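PDB 4FMR: uncharacterized protein from Bacteroides vulgatus, which probably binds DNA as a dimer through an HU/IHF-like domain, which is joined to a domain of immunoglobulin-like fold. Local coordinates for the interface of chains A and B. Sequence-based numbering; all coordinates share one arbitrary frame. Chains: chain A/B, uncharacterized hypothetical protein.

Contact 1: the interface of chains A and B. Residues chain A 8, 25-27, 121; chain B 86, 95, 102.
Most of the residues that meet here have extended, strand-type backbones, from A:Ala8 on strand 4-12 to B:Phe86 on strand 80-87, while B:Trp95 stands on a loop of chain B. The joint is built from two aromatic side chains of chain B laid on strands of chain A, and its packing is mostly carbon on carbon, with no N or O of one chain within bonding reach of the other. B:Phe86 has CG anti to its carbonyl carbon, and this sends the ring toward strand 23-27 of chain A. Its CD2 side runs along A:Phe25, 3.6 Å from the CB of that residue, and the ring turns its CE2 edge to the backbone N of A:Leu27, which lies in the ring plane. Farther round the rim, CE2 and CZ rest on the methyl of A:Ala8, CE2 at 3.8 Å from CB; a small residue suits this place, since a longer one would probably compete with the ring for room. A:Leu27 crosses the phenyl at about a right angle and brings its CD1 methyl to CZ. B:Trp95 has CG anti to the backbone N (chi1 -177°) and chi2 of -89°, which turns the flat indole toward A:Val121. There the CG2 methyl of the valine sits over the centre of the six-membered ring, 3.5 Å from the centroid, in a CH-pi contact, while CG1 leans on CE3. That same CE3 also stands over one face of the A:Phe25 ring, displaced toward the rim, 3.7 Å from CD2. Beta-branching suits A:Val121 because it supplies two methyls for the indole, and CG2 also touches B:Ile102 CD1 at 3.8 Å. An alanine at B:Trp95 would probably loosen this joint, since it removes the indole surface that A:Val121 and A:Phe25 pack against. In the fold, strands 4-12, 23-27 and 119-126 of chain A receive strands 80-87 and 101-108 of chain B and the loop bearing the tryptophan.

Contact 2: the interface of chains A and B. Residues chain A 61, 64-66, 68, 75-77, 80; chain B 33-35, 38, 41-42, 58, 79.
B:Ile38, on helix 35-45, fills the apolar centre, dividing its two branches between different elements of chain A. CG2 lies 3.7 Å from CG of the selenomethionine A:Met61, while CD1 reaches A:Val75 CG1, A:Thr77 CG2 and A:Val65 CG2. A:Met61, extended until it bends at chi3 (63°), runs alongside the selenomethionine B:Met42, whose SE meets its CB at 3.7 Å; its own SE turns to B:Ile58. Such unbranched, flexible chains suit a seam between helices. B:Leu79 closes another side, its CD1 methyl set 3.8 Å from both A:Val65 CG1 and A:Phe80 CZ. Farther out, the short A:Ala68 lets B:Ile33 CD1 approach, and A:Val64 sets its two methyls against neighbouring residues of helix 35-45, with CG1 on B:Arg41 CB and CG2 on B:Met42 CG. At the rim a parallel beta bridge pairs A:Val75 with B:Ile33. Its hydrogen bond runs from A:Asn76 N to B:Ile33 O, 2.8 Å long and nearly along the C=O axis; being between backbone atoms, it does not depend directly on side-chain identity. Two waters extend the polar edge: one joins A:Asn76 O to B:Lys35 N at the start of helix 35-45, the other lies between A:Val64 O and B:Arg41. The arginine chain, extended from CG to NE, carries NH1 to within 2.8 Å of the O of water 1, which is itself 2.6 Å from A:Val64 O.

Contact 1: the interface of chains A and B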
loop_
_atom_site.group_PDB
_atom_site.type_symbol
_atom_site.label_atom_id
_atom_site.label_comp_id
_atom_site.label_asym_id
_atom_site.label_seq_id
_atom_site.Cartn_x
_atom_site.Cartn_y
_atom_site.Cartn_z
ATOM N N ALA A 8 5.727 16.335 13.175
ATOM C CA ALA A 8 4.294 16.044 13.170
ATOM C C ALA A 8 3.454 17.069 13.912
ATOM O O ALA A 8 3.835 17.539 14.980
ATOM C CB ALA A 8 4.038 14.662 13.789
ATOM N N PHE A 25 -1.412 12.229 15.261
ATOM C CA PHE A 25 -0.272 12.856 14.630
ATOM C C PHE A 25 -0.461 12.915 13.130
ATOM O O PHE A 25 -0.930 11.956 12.505
ATOM C CB PHE A 25 1.024 12.125 14.981
ATOM C CG PHE A 25 1.237 12.050 16.463
ATOM C CD1 PHE A 25 1.713 13.151 17.172
ATOM C CD2 PHE A 25 0.939 10.887 17.166
ATOM C CE1 PHE A 25 1.881 13.086 18.556
ATOM C CE2 PHE A 25 1.119 10.823 18.552
ATOM C CZ PHE A 25 1.600 11.917 19.232
ATOM N N GLN A 26 -0.100 14.062 12.562
ATOM C CA GLN A 26 -0.152 14.307 11.135
ATOM C C GLN A 26 1.205 14.789 10.676
ATOM O O GLN A 26 1.736 15.739 11.243
ATOM C CB GLN A 26 -1.242 15.331 10.816
ATOM C CG GLN A 26 -1.371 15.614 9.334
ATOM C CD GLN A 26 -2.223 16.827 9.091
ATOM O OE1 GLN A 26 -1.971 17.913 9.608
ATOM N NE2 GLN A 26 -3.239 16.666 8.279
ATOM N N LEU A 27 1.766 14.134 9.659
ATOM C CA LEU A 27 3.056 14.523 9.091
ATOM C C LEU A 27 2.986 15.933 8.519
ATOM O O LEU A 27 2.043 16.246 7.796
ATOM C CB LEU A 27 3.471 13.544 7.984
ATOM C CG LEU A 27 4.920 13.621 7.536
ATOM C CD1 LEU A 27 5.864 13.045 8.598
ATOM C CD2 LEU A 27 5.112 12.873 6.214
ATOM N N VAL A 121 10.151 11.127 16.227
ATOM C CA VAL A 121 9.044 12.012 15.870
ATOM C C VAL A 121 9.185 13.310 16.657
ATOM O O VAL A 121 9.260 13.295 17.884
ATOM C CB VAL A 121 7.659 11.331 16.096
ATOM C CG1 VAL A 121 6.498 12.282 15.774
ATOM C CG2 VAL A 121 7.541 10.038 15.287
ATOM N N PHE B 86 1.422 7.651 10.722
ATOM C CA PHE B 86 1.432 7.384 12.170
ATOM C C PHE B 86 0.245 6.537 12.620
ATOM O O PHE B 86 -0.849 6.639 12.063
ATOM C CB PHE B 86 1.421 8.715 12.955
ATOM C CG PHE B 86 2.563 9.630 12.570
ATOM C CD1 PHE B 86 3.888 9.263 12.816
ATOM C CD2 PHE B 86 2.323 10.841 11.919
ATOM C CE1 PHE B 86 4.943 10.103 12.453
ATOM C CE2 PHE B 86 3.382 11.686 11.575
ATOM C CZ PHE B 86 4.685 11.309 11.842
ATOM N N TRP B 95 4.374 12.054 21.691
ATOM C CA TRP B 95 4.630 10.756 21.123
ATOM C C TRP B 95 4.979 9.766 22.259
ATOM O O TRP B 95 5.814 10.060 23.117
ATOM C CB TRP B 95 5.755 10.865 20.078
ATOM C CG TRP B 95 6.053 9.571 19.383
ATOM C CD1 TRP B 95 6.929 8.606 19.781
ATOM C CD2 TRP B 95 5.446 9.093 18.174
ATOM N NE1 TRP B 95 6.903 7.550 18.895
ATOM C CE2 TRP B 95 6.015 7.834 17.888
ATOM C CE3 TRP B 95 4.438 9.589 17.326
ATOM C CZ2 TRP B 95 5.639 7.082 16.770
ATOM C CZ3 TRP B 95 4.063 8.843 16.222
ATOM C CH2 TRP B 95 4.684 7.624 15.932
ATOM N N ILE B 102 5.300 4.266 13.516
ATOM C CA ILE B 102 5.512 4.756 12.173
ATOM C C ILE B 102 5.423 3.573 11.222
ATOM O O ILE B 102 5.869 2.473 11.549
ATOM C CB ILE B 102 6.888 5.481 12.047
ATOM C CG1 ILE B 102 7.123 6.544 13.144
ATOM C CG2 ILE B 102 7.134 6.035 10.617
ATOM C CD1 ILE B 102 8.636 7.002 13.270
#

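Contact 2: the interface of chains A and B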
loop_
_atom_site.group_PDB
_atom_site.type_symbol
_atom_site.label_atom_id
_atom_site.label_comp_id
_atom_site.label_asym_id
_atom_site.label_seq_id
_atom_site.Cartn_x
_atom_site.Cartn_y
_atom_site.Cartn_z
HETATM N N MSE A 61 14.633 -2.272 -13.993
HETATM C CA MSE A 61 14.083 -2.890 -12.795
HETATM C C MSE A 61 12.546 -2.705 -12.733
HETATM O O MSE A 61 11.843 -3.632 -12.350
HETATM C CB MSE A 61 14.751 -2.298 -11.549
HETATM C CG MSE A 61 14.433 -3.067 -10.280
HETATM SE SE MSE A 61 14.615 -1.954 -8.713
HETATM C CE MSE A 61 13.170 -0.625 -9.134
ATOM N N VAL A 64 10.862 -5.184 -15.213
ATOM C CA VAL A 64 10.941 -6.544 -14.659
ATOM C C VAL A 64 9.863 -6.743 -13.563
ATOM O O VAL A 64 9.136 -7.736 -13.613
ATOM C CB VAL A 64 12.375 -6.869 -14.135
ATOM C CG1 VAL A 64 12.401 -8.129 -13.271
ATOM C CG2 VAL A 64 13.355 -6.995 -15.295
ATOM N N VAL A 65 9.740 -5.793 -12.631
ATOM C CA VAL A 65 8.802 -5.867 -11.508
ATOM C C VAL A 65 7.350 -5.753 -12.016
ATOM O O VAL A 65 6.526 -6.576 -11.610
ATOM C CB VAL A 65 9.122 -4.828 -10.413
ATOM C CG1 VAL A 65 8.011 -4.761 -9.358
ATOM C CG2 VAL A 65 10.462 -5.153 -9.751
ATOM N N ALA A 66 7.056 -4.792 -12.941
ATOM C CA ALA A 66 5.715 -4.635 -13.524
ATOM C C ALA A 66 5.288 -5.920 -14.211
ATOM O O ALA A 66 4.181 -6.404 -13.951
ATOM C CB ALA A 66 5.658 -3.459 -14.508
ATOM N N ALA A 68 6.422 -9.005 -13.664
ATOM C CA ALA A 68 6.296 -10.042 -12.626
ATOM C C ALA A 68 4.930 -9.960 -11.970
ATOM O O ALA A 68 4.247 -10.967 -11.876
ATOM C CB ALA A 68 7.397 -9.883 -11.577
ATOM N N VAL A 75 6.091 -9.871 -5.464
ATOM C CA VAL A 75 7.444 -9.358 -5.613
ATOM C C VAL A 75 7.924 -8.778 -4.306
ATOM O O VAL A 75 7.271 -7.892 -3.764
ATOM C CB VAL A 75 7.522 -8.312 -6.750
ATOM C CG1 VAL A 75 8.917 -7.675 -6.830
ATOM C CG2 VAL A 75 7.124 -8.936 -8.087
ATOM N N ASN A 76 9.090 -9.213 -3.842
ATOM C CA ASN A 76 9.644 -8.673 -2.608
ATOM C C ASN A 76 11.022 -8.024 -2.864
ATOM O O ASN A 76 11.976 -8.698 -3.257
ATOM C CB ASN A 76 9.743 -9.796 -1.525
ATOM C CG ASN A 76 10.458 -9.401 -0.242
ATOM O OD1 ASN A 76 10.439 -8.238 0.186
ATOM N ND2 ASN A 76 11.114 -10.361 0.409
ATOM N N THR A 77 11.130 -6.710 -2.594
ATOM C CA THR A 77 12.411 -5.968 -2.636
ATOM C C THR A 77 12.748 -5.592 -1.177
ATOM O O THR A 77 12.014 -5.939 -0.251
ATOM C CB THR A 77 12.306 -4.736 -3.584
ATOM O OG1 THR A 77 11.507 -3.715 -2.963
ATOM C CG2 THR A 77 11.721 -5.084 -4.959
ATOM N N PHE A 80 9.729 -2.881 -0.595
ATOM C CA PHE A 80 8.329 -3.270 -0.543
ATOM C C PHE A 80 8.092 -4.705 -0.958
ATOM O O PHE A 80 8.946 -5.369 -1.537
ATOM C CB PHE A 80 7.489 -2.352 -1.470
ATOM C CG PHE A 80 7.842 -2.453 -2.942
ATOM C CD1 PHE A 80 7.313 -3.472 -3.738
ATOM C CD2 PHE A 80 8.697 -1.528 -3.534
ATOM C CE1 PHE A 80 7.676 -3.591 -5.087
ATOM C CE2 PHE A 80 9.039 -1.627 -4.891
ATOM C CZ PHE A 80 8.540 -2.666 -5.656
ATOM N N ILE B 33 9.145 -13.672 -6.045
ATOM C CA ILE B 33 10.495 -13.326 -6.492
ATOM C C ILE B 33 11.074 -12.252 -5.540
ATOM O O ILE B 33 10.326 -11.461 -4.926
ATOM C CB ILE B 33 10.580 -12.904 -7.983
ATOM C CG1 ILE B 33 9.974 -11.494 -8.235
ATOM C CG2 ILE B 33 10.004 -13.981 -8.916
ATOM C CD1 ILE B 33 10.379 -10.898 -9.581
ATOM N N ASP B 34 12.413 -12.242 -5.429
ATOM C CA ASP B 34 13.158 -11.310 -4.591
ATOM C C ASP B 34 14.153 -10.549 -5.458
ATOM O O ASP B 34 14.123 -10.703 -6.677
ATOM C CB ASP B 34 13.862 -12.062 -3.440
ATOM C CG ASP B 34 14.781 -13.204 -3.877
ATOM O OD1 ASP B 34 15.021 -13.349 -5.107
ATOM O OD2 ASP B 34 15.222 -13.975 -2.999
ATOM N N LYS B 35 15.066 -9.787 -4.831
ATOM C CA LYS B 35 16.068 -8.960 -5.512
ATOM C C LYS B 35 16.987 -9.769 -6.401
ATOM O O LYS B 35 17.342 -9.283 -7.476
ATOM C CB LYS B 35 16.906 -8.152 -4.513
ATOM C CG LYS B 35 16.198 -6.863 -4.114
ATOM C CD LYS B 35 17.100 -5.889 -3.344
ATOM C CE LYS B 35 16.937 -6.009 -1.854
ATOM N NZ LYS B 35 17.728 -4.984 -1.129
ATOM N N ILE B 38 15.059 -10.615 -9.649
ATOM C CA ILE B 38 14.874 -9.327 -10.322
ATOM C C ILE B 38 16.156 -8.974 -11.052
ATOM O O ILE B 38 16.100 -8.704 -12.236
ATOM C CB ILE B 38 14.434 -8.207 -9.333
ATOM C CG1 ILE B 38 13.010 -8.463 -8.819
ATOM C CG2 ILE B 38 14.563 -6.795 -9.974
ATOM C CD1 ILE B 38 12.605 -7.645 -7.620
ATOM N N ARG B 41 16.746 -11.234 -14.022
ATOM C CA ARG B 41 15.833 -10.948 -15.134
ATOM C C ARG B 41 16.220 -9.635 -15.860
ATOM O O ARG B 41 16.011 -9.524 -17.084
ATOM C CB ARG B 41 14.379 -10.912 -14.660
ATOM C CG ARG B 41 13.824 -12.292 -14.337
ATOM C CD ARG B 41 12.394 -12.190 -13.889
ATOM N NE ARG B 41 11.857 -13.476 -13.436
ATOM C CZ ARG B 41 10.610 -13.652 -13.016
ATOM N NH1 ARG B 41 9.763 -12.634 -12.991
ATOM N NH2 ARG B 41 10.197 -14.852 -12.629
HETATM N N MSE B 42 16.838 -8.694 -15.135
HETATM C CA MSE B 42 17.299 -7.419 -15.699
HETATM C C MSE B 42 18.434 -7.673 -16.689
HETATM O O MSE B 42 18.413 -7.163 -17.813
HETATM C CB MSE B 42 17.755 -6.470 -14.584
HETATM C CG MSE B 42 16.613 -5.852 -13.804
HETATM SE SE MSE B 42 17.263 -4.953 -12.197
HETATM C CE MSE B 42 18.163 -3.374 -13.096
ATOM N N ILE B 58 20.652 -0.672 -6.989
ATOM C CA ILE B 58 19.439 -1.019 -6.243
ATOM C C ILE B 58 19.662 -0.719 -4.744
ATOM O O ILE B 58 18.789 -0.076 -4.158
ATOM C CB ILE B 58 18.942 -2.475 -6.467
ATOM C CG1 ILE B 58 18.439 -2.654 -7.918
ATOM C CG2 ILE B 58 17.824 -2.852 -5.434
ATOM C CD1 ILE B 58 17.895 -4.088 -8.277
ATOM N N LEU B 79 7.145 2.723 -9.896
ATOM C CA LEU B 79 6.492 1.584 -9.267
ATOM C C LEU B 79 5.588 1.963 -8.115
ATOM O O LEU B 79 4.639 1.235 -7.854
ATOM C CB LEU B 79 7.535 0.571 -8.741
ATOM C CG LEU B 79 8.320 -0.225 -9.783
ATOM C CD1 LEU B 79 9.241 -1.187 -9.107
ATOM C CD2 LEU B 79 7.387 -0.985 -10.748
HETATM O O HOH W 1 9.739 -10.170 -14.422
HETATM O O HOH W 2 14.306 -9.005 -1.882
#

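The centres of the C-alpha atoms of contact 1 and contact 2 lie about 30 Å apart, so the two chains are held at well-spaced places. Strand 80-87 links them: A:Phe80 begins it in contact 2, and B:Phe86 lies near its far end in contact 1, each in its own chain. Contact 1 is otherwise made by strands and a loop, contact 2 mainly by helices 35-45 and 51-69. Two-fold symmetry gives each a twin with the chains exchanged. This spread of joints would favour a firmly fixed dimer, in keeping with the paired subunits typical of HU/IHF-like proteins.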